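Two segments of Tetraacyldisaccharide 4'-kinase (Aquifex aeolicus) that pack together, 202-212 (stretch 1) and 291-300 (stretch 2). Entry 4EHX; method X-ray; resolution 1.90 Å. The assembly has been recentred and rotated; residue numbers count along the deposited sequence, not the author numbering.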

ATOM      1  N   PHE A 202      -4.567 -16.446   4.455  1.00 24.56           N
ATOM      2  CA  PHE A 202      -5.723 -15.631   4.834  1.00 29.15           C
ATOM      3  C   PHE A 202      -6.342 -14.932   3.635  1.00 30.76           C
ATOM      4  O   PHE A 202      -5.703 -14.103   2.991  1.00 27.73           O
ATOM      5  CB  PHE A 202      -5.289 -14.549   5.822  1.00 23.58           C
ATOM      6  CG  PHE A 202      -4.559 -15.089   7.009  1.00 27.82           C
ATOM      7  CD1 PHE A 202      -3.186 -15.269   6.961  1.00 25.81           C
ATOM      8  CD2 PHE A 202      -5.252 -15.462   8.152  1.00 30.35           C
ATOM      9  CE1 PHE A 202      -2.508 -15.786   8.052  1.00 29.72           C
ATOM     10  CE2 PHE A 202      -4.584 -15.986   9.243  1.00 31.48           C
ATOM     11  CZ  PHE A 202      -3.210 -16.147   9.191  1.00 31.32           C
ATOM     12  N   LYS A 203      -7.594 -15.244   3.350  1.00 27.67           N
ATOM     13  CA  LYS A 203      -8.283 -14.591   2.250  1.00 27.59           C
ATOM     14  C   LYS A 203      -8.683 -13.186   2.648  1.00 28.25           C
ATOM     15  O   LYS A 203      -9.185 -12.959   3.754  1.00 27.14           O
ATOM     16  CB  LYS A 203      -9.535 -15.381   1.875  1.00 30.40           C
ATOM     17  CG  LYS A 203      -9.256 -16.686   1.141  1.00 30.00           C
ATOM     18  CD  LYS A 203     -10.594 -17.347   0.825  1.00 41.12           C
ATOM     19  CE  LYS A 203     -10.457 -18.537  -0.094  1.00 45.10           C
ATOM     20  NZ  LYS A 203     -11.831 -19.023  -0.414  1.00 52.67           N
ATOM     21  N   MET A 204      -8.487 -12.248   1.732  1.00 28.33           N
ATOM     22  CA  MET A 204      -8.782 -10.850   2.010  1.00 22.82           C
ATOM     23  C   MET A 204      -9.823 -10.311   1.049  1.00 30.07           C
ATOM     24  O   MET A 204      -9.677 -10.435  -0.169  1.00 28.46           O
ATOM     25  CB  MET A 204      -7.503 -10.018   1.893  1.00 24.19           C
ATOM     26  CG  MET A 204      -7.744  -8.515   2.006  1.00 23.41           C
ATOM     27  SD  MET A 204      -6.181  -7.591   1.976  1.00 29.17           S
ATOM     28  CE  MET A 204      -6.505  -6.440   0.635  1.00 26.63           C
ATOM     29  N   PHE A 205     -10.869  -9.721   1.615  1.00 23.62           N
ATOM     30  CA  PHE A 205     -11.962  -9.125   0.850  1.00 26.32           C
ATOM     31  C   PHE A 205     -11.913  -7.651   1.178  1.00 29.39           C
ATOM     32  O   PHE A 205     -11.540  -7.286   2.286  1.00 26.60           O
ATOM     33  CB  PHE A 205     -13.320  -9.691   1.299  1.00 28.88           C
ATOM     34  CG  PHE A 205     -13.519 -11.154   0.977  1.00 30.99           C
ATOM     35  CD1 PHE A 205     -12.905 -12.137   1.740  1.00 30.77           C
ATOM     36  CD2 PHE A 205     -14.348 -11.542  -0.066  1.00 29.66           C
ATOM     37  CE1 PHE A 205     -13.099 -13.489   1.451  1.00 30.33           C
ATOM     38  CE2 PHE A 205     -14.551 -12.889  -0.354  1.00 34.17           C
ATOM     39  CZ  PHE A 205     -13.922 -13.861   0.399  1.00 34.00           C
ATOM     40  N   ARG A 206     -12.264  -6.798   0.222  1.00 26.33           N
ATOM     41  CA  ARG A 206     -12.426  -5.385   0.530  1.00 26.82           C
ATOM     42  C   ARG A 206     -13.834  -4.990   0.186  1.00 28.14           C
ATOM     43  O   ARG A 206     -14.321  -5.293  -0.898  1.00 32.32           O
ATOM     44  CB  ARG A 206     -11.409  -4.520  -0.229  1.00 32.61           C
ATOM     45  CG  ARG A 206     -10.020  -4.577   0.379  1.00 33.19           C
ATOM     46  CD  ARG A 206      -9.116  -3.491  -0.171  1.00 37.45           C
ATOM     47  NE  ARG A 206      -8.868  -3.654  -1.593  1.00 48.06           N
ATOM     48  CZ  ARG A 206      -8.083  -2.858  -2.310  1.00 53.49           C
ATOM     49  NH1 ARG A 206      -7.466  -1.836  -1.736  1.00 54.80           N
ATOM     50  NH2 ARG A 206      -7.916  -3.085  -3.605  1.00 63.74           N
ATOM     51  N   GLU A 207     -14.495  -4.333   1.124  1.00 24.97           N
ATOM     52  CA  GLU A 207     -15.890  -3.987   0.973  1.00 28.27           C
ATOM     53  C   GLU A 207     -16.114  -2.502   1.265  1.00 35.75           C
ATOM     54  O   GLU A 207     -15.499  -1.937   2.168  1.00 31.04           O
ATOM     55  CB  GLU A 207     -16.744  -4.894   1.876  1.00 36.42           C
ATOM     56  CG  GLU A 207     -16.631  -6.372   1.460  1.00 36.09           C
ATOM     57  CD  GLU A 207     -17.286  -7.357   2.423  1.00 47.29           C
ATOM     58  OE1 GLU A 207     -17.952  -6.933   3.394  1.00 41.20           O
ATOM     59  OE2 GLU A 207     -17.125  -8.575   2.193  1.00 43.42           O
ATOM     60  N   PHE A 208     -16.996  -1.881   0.487  1.00 30.14           N
ATOM     61  CA  PHE A 208     -17.249  -0.446   0.590  1.00 34.09           C
ATOM     62  C   PHE A 208     -17.808  -0.089   1.956  1.00 42.80           C
ATOM     63  O   PHE A 208     -18.814  -0.644   2.388  1.00 36.85           O
ATOM     64  CB  PHE A 208     -18.224   0.008  -0.503  1.00 38.35           C
ATOM     65  CG  PHE A 208     -18.547   1.482  -0.458  1.00 40.54           C
ATOM     66  CD1 PHE A 208     -17.534   2.430  -0.514  1.00 36.86           C
ATOM     67  CD2 PHE A 208     -19.859   1.920  -0.367  1.00 52.36           C
ATOM     68  CE1 PHE A 208     -17.822   3.785  -0.477  1.00 42.37           C
ATOM     69  CE2 PHE A 208     -20.152   3.273  -0.330  1.00 53.35           C
ATOM     70  CZ  PHE A 208     -19.135   4.206  -0.386  1.00 49.86           C
ATOM     71  N   CYS A 209     -17.155   0.854   2.627  1.00 36.02           N
ATOM     72  CA  CYS A 209     -17.544   1.262   3.971  1.00 42.22           C
ATOM     73  C   CYS A 209     -18.270   2.602   3.994  1.00 47.25           C
ATOM     74  O   CYS A 209     -19.414   2.706   4.449  1.00 44.43           O
ATOM     75  CB  CYS A 209     -16.302   1.362   4.858  1.00 42.43           C
ATOM     76  SG  CYS A 209     -16.689   1.780   6.578  1.00 61.40           S
ATOM     77  N   CYS A 210     -17.590   3.630   3.495  1.00 46.25           N
ATOM     78  CA  CYS A 210     -18.037   5.002   3.669  1.00 40.07           C
ATOM     79  C   CYS A 210     -17.107   5.898   2.871  1.00 38.66           C
ATOM     80  O   CYS A 210     -16.320   5.414   2.057  1.00 38.34           O
ATOM     81  CB  CYS A 210     -17.882   5.394   5.134  1.00 36.02           C
ATOM     82  SG  CYS A 210     -16.202   5.136   5.711  1.00 50.05           S
ATOM     83  N   LEU A 211     -17.193   7.202   3.112  1.00 36.99           N
ATOM     84  CA  LEU A 211     -16.331   8.161   2.425  1.00 29.99           C
ATOM     85  C   LEU A 211     -15.183   8.680   3.288  1.00 38.53           C
ATOM     86  O   LEU A 211     -15.235   8.625   4.519  1.00 39.26           O
ATOM     87  CB  LEU A 211     -17.186   9.345   1.962  1.00 36.35           C
ATOM     88  CG  LEU A 211     -18.391   9.061   1.073  1.00 35.40           C
ATOM     89  CD1 LEU A 211     -19.190  10.352   0.825  1.00 39.37           C
ATOM     90  CD2 LEU A 211     -17.945   8.426  -0.245  1.00 38.28           C
ATOM     91  N   LEU A 212     -14.137   9.167   2.631  1.00 32.75           N
ATOM     92  CA  LEU A 212     -13.123   9.962   3.304  1.00 29.53           C
ATOM     93  C   LEU A 212     -13.312  11.404   2.860  1.00 36.76           C
ATOM     94  O   LEU A 212     -13.382  11.668   1.656  1.00 33.87           O
ATOM     95  CB  LEU A 212     -11.730   9.494   2.897  1.00 29.93           C
ATOM     96  CG  LEU A 212     -11.321   8.128   3.442  1.00 38.51           C
ATOM     97  CD1 LEU A 212      -9.978   7.709   2.877  1.00 38.98           C
ATOM     98  CD2 LEU A 212     -11.279   8.184   4.956  1.00 39.63           C
TER
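Stretch 2 (291-300) VFALNFKVKL

Stretch 2 is a β-strand throughout and runs antiparallel to the strand of stretch 1, their N-to-C directions 150° apart and their axes approaching to 4.3 Å. Between Met204 and Phe208 the pairing is regular, with Phe205 facing Lys299 (Lys299 N to Phe205 O, 2.8 Å) and Glu207 facing Lys297 (Lys297 N to Glu207 O, 2.9 Å).

Asn295, which has 101 Å² covered, sits at the break in this ladder. The register shifts by one between Phe208 and Cys210, a β-bulge, so Asn295 O accepts from two successive amides, Cys209 N at 2.8 Å and Cys210 N at 3.2 Å, while Asn295 N donates to Cys210 O at 2.6 Å. Its compact side chain lies on the same face as Cys210 and Leu212, with Asn295 ND2 3.5 Å from Cys210 SG and 3.6 Å from Leu212 CD2.

Leu212, with 100 Å² covered, pairs with Ala293 beyond the bulge, Leu212 N donating to Ala293 O at 2.8 Å. The small methyl of Ala293 lies beside Leu212 on the same face, Ala293 CB 4.4 Å from Leu212 CB, an apolar contact.

At the other end, Leu300 supplies an apolar side chain to a buried neighbourhood: Leu300 CG lies 3.8 Å from Phe202 CB, and Leu300 CD1 3.8 Å from Met204 CB.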

ATOM      1  N   VAL A 291     -15.077  17.669  -1.435  1.00 31.19           N
ATOM      2  CA  VAL A 291     -14.352  16.662  -2.218  1.00 26.02           C
ATOM      3  C   VAL A 291     -14.051  15.447  -1.348  1.00 33.06           C
ATOM      4  O   VAL A 291     -13.496  15.597  -0.264  1.00 31.83           O
ATOM      5  CB  VAL A 291     -13.033  17.238  -2.744  1.00 30.52           C
ATOM      6  CG1 VAL A 291     -12.268  16.202  -3.548  1.00 30.88           C
ATOM      7  CG2 VAL A 291     -13.293  18.503  -3.569  1.00 31.74           C
ATOM      8  N   PHE A 292     -14.414  14.256  -1.831  1.00 27.80           N
ATOM      9  CA  PHE A 292     -14.332  13.021  -1.051  1.00 29.06           C
ATOM     10  C   PHE A 292     -13.711  11.877  -1.848  1.00 33.44           C
ATOM     11  O   PHE A 292     -13.665  11.916  -3.080  1.00 29.94           O
ATOM     12  CB  PHE A 292     -15.740  12.588  -0.614  1.00 29.60           C
ATOM     13  CG  PHE A 292     -16.492  13.644   0.144  1.00 29.36           C
ATOM     14  CD1 PHE A 292     -17.199  14.629  -0.528  1.00 32.79           C
ATOM     15  CD2 PHE A 292     -16.483  13.658   1.529  1.00 33.73           C
ATOM     16  CE1 PHE A 292     -17.878  15.612   0.170  1.00 37.13           C
ATOM     17  CE2 PHE A 292     -17.169  14.636   2.233  1.00 37.46           C
ATOM     18  CZ  PHE A 292     -17.862  15.616   1.551  1.00 36.57           C
ATOM     19  N   ALA A 293     -13.249  10.854  -1.131  1.00 30.84           N
ATOM     20  CA  ALA A 293     -12.802   9.603  -1.738  1.00 27.06           C
ATOM     21  C   ALA A 293     -13.631   8.447  -1.176  1.00 33.25           C
ATOM     22  O   ALA A 293     -14.289   8.588  -0.152  1.00 30.12           O
ATOM     23  CB  ALA A 293     -11.300   9.372  -1.481  1.00 25.84           C
ATOM     24  N   LEU A 294     -13.617   7.311  -1.858  1.00 32.33           N
ATOM     25  CA  LEU A 294     -14.312   6.145  -1.355  1.00 31.13           C
ATOM     26  C   LEU A 294     -13.448   5.456  -0.299  1.00 29.50           C
ATOM     27  O   LEU A 294     -12.218   5.430  -0.396  1.00 28.19           O
ATOM     28  CB  LEU A 294     -14.627   5.185  -2.493  1.00 29.05           C
ATOM     29  CG  LEU A 294     -15.355   5.780  -3.701  1.00 34.13           C
ATOM     30  CD1 LEU A 294     -15.527   4.728  -4.795  1.00 36.98           C
ATOM     31  CD2 LEU A 294     -16.697   6.354  -3.291  1.00 35.61           C
ATOM     32  N   ASN A 295     -14.094   4.902   0.718  1.00 32.63           N
ATOM     33  CA  ASN A 295     -13.367   4.202   1.767  1.00 35.52           C
ATOM     34  C   ASN A 295     -13.813   2.754   1.836  1.00 38.09           C
ATOM     35  O   ASN A 295     -14.996   2.461   2.019  1.00 32.33           O
ATOM     36  CB  ASN A 295     -13.570   4.898   3.116  1.00 38.90           C
ATOM     37  CG  ASN A 295     -12.545   4.472   4.158  1.00 46.73           C
ATOM     38  OD1 ASN A 295     -11.576   3.774   3.852  1.00 51.67           O
ATOM     39  ND2 ASN A 295     -12.745   4.910   5.389  1.00 43.80           N
ATOM     40  N   PHE A 296     -12.858   1.854   1.660  1.00 35.69           N
ATOM     41  CA  PHE A 296     -13.106   0.428   1.761  1.00 44.80           C
ATOM     42  C   PHE A 296     -12.472  -0.116   3.034  1.00 48.91           C
ATOM     43  O   PHE A 296     -11.516   0.458   3.552  1.00 51.17           O
ATOM     44  CB  PHE A 296     -12.544  -0.282   0.531  1.00 36.32           C
ATOM     45  CG  PHE A 296     -13.303   0.013  -0.721  1.00 39.11           C
ATOM     46  CD1 PHE A 296     -13.128   1.214  -1.384  1.00 48.59           C
ATOM     47  CD2 PHE A 296     -14.209  -0.904  -1.229  1.00 43.61           C
ATOM     48  CE1 PHE A 296     -13.840   1.491  -2.539  1.00 46.95           C
ATOM     49  CE2 PHE A 296     -14.919  -0.637  -2.378  1.00 46.27           C
ATOM     50  CZ  PHE A 296     -14.738   0.569  -3.034  1.00 46.02           C
ATOM     51  N   LYS A 297     -13.022  -1.207   3.553  1.00 40.61           N
ATOM     52  CA  LYS A 297     -12.463  -1.842   4.737  1.00 38.97           C
ATOM     53  C   LYS A 297     -12.041  -3.249   4.364  1.00 38.06           C
ATOM     54  O   LYS A 297     -12.659  -3.869   3.499  1.00 26.50           O
ATOM     55  CB  LYS A 297     -13.484  -1.867   5.880  1.00 49.32           C
ATOM     56  CG  LYS A 297     -13.740  -0.502   6.518  1.00 55.15           C
ATOM     57  CD  LYS A 297     -12.472   0.058   7.151  1.00 56.08           C
ATOM     58  CE  LYS A 297     -12.663   1.491   7.625  1.00 61.50           C
ATOM     59  NZ  LYS A 297     -13.710   1.614   8.671  1.00 60.50           N
ATOM     60  N   VAL A 298     -10.971  -3.733   4.992  1.00 31.25           N
ATOM     61  CA  VAL A 298     -10.510  -5.093   4.767  1.00 31.44           C
ATOM     62  C   VAL A 298     -11.301  -6.035   5.650  1.00 27.64           C
ATOM     63  O   VAL A 298     -11.508  -5.773   6.833  1.00 30.03           O
ATOM     64  CB  VAL A 298      -9.002  -5.272   5.094  1.00 30.67           C
ATOM     65  CG1 VAL A 298      -8.680  -6.749   5.348  1.00 25.31           C
ATOM     66  CG2 VAL A 298      -8.135  -4.705   3.977  1.00 34.47           C
ATOM     67  N   LYS A 299     -11.750  -7.133   5.065  1.00 31.71           N
ATOM     68  CA  LYS A 299     -12.342  -8.206   5.833  1.00 30.01           C
ATOM     69  C   LYS A 299     -11.450  -9.402   5.587  1.00 27.24           C
ATOM     70  O   LYS A 299     -11.301  -9.837   4.444  1.00 27.98           O
ATOM     71  CB  LYS A 299     -13.747  -8.516   5.332  1.00 26.31           C
ATOM     72  CG  LYS A 299     -14.653  -7.290   5.233  1.00 31.66           C
ATOM     73  CD  LYS A 299     -15.033  -6.792   6.608  1.00 29.04           C
ATOM     74  CE  LYS A 299     -16.077  -5.662   6.516  1.00 32.40           C
ATOM     75  NZ  LYS A 299     -16.423  -5.139   7.865  1.00 42.79           N
ATOM     76  N   LEU A 300     -10.865  -9.930   6.651  1.00 22.00           N
ATOM     77  CA  LEU A 300      -9.911 -11.029   6.514  1.00 23.06           C
ATOM     78  C   LEU A 300     -10.431 -12.304   7.157  1.00 27.68           C
ATOM     79  O   LEU A 300     -10.815 -12.293   8.317  1.00 29.15           O
ATOM     80  CB  LEU A 300      -8.599 -10.646   7.195  1.00 23.94           C
ATOM     81  CG  LEU A 300      -7.366 -11.472   6.807  1.00 27.85           C
ATOM     82  CD1 LEU A 300      -6.865 -11.005   5.466  1.00 27.57           C
ATOM     83  CD2 LEU A 300      -6.271 -11.316   7.843  1.00 34.64           C
TER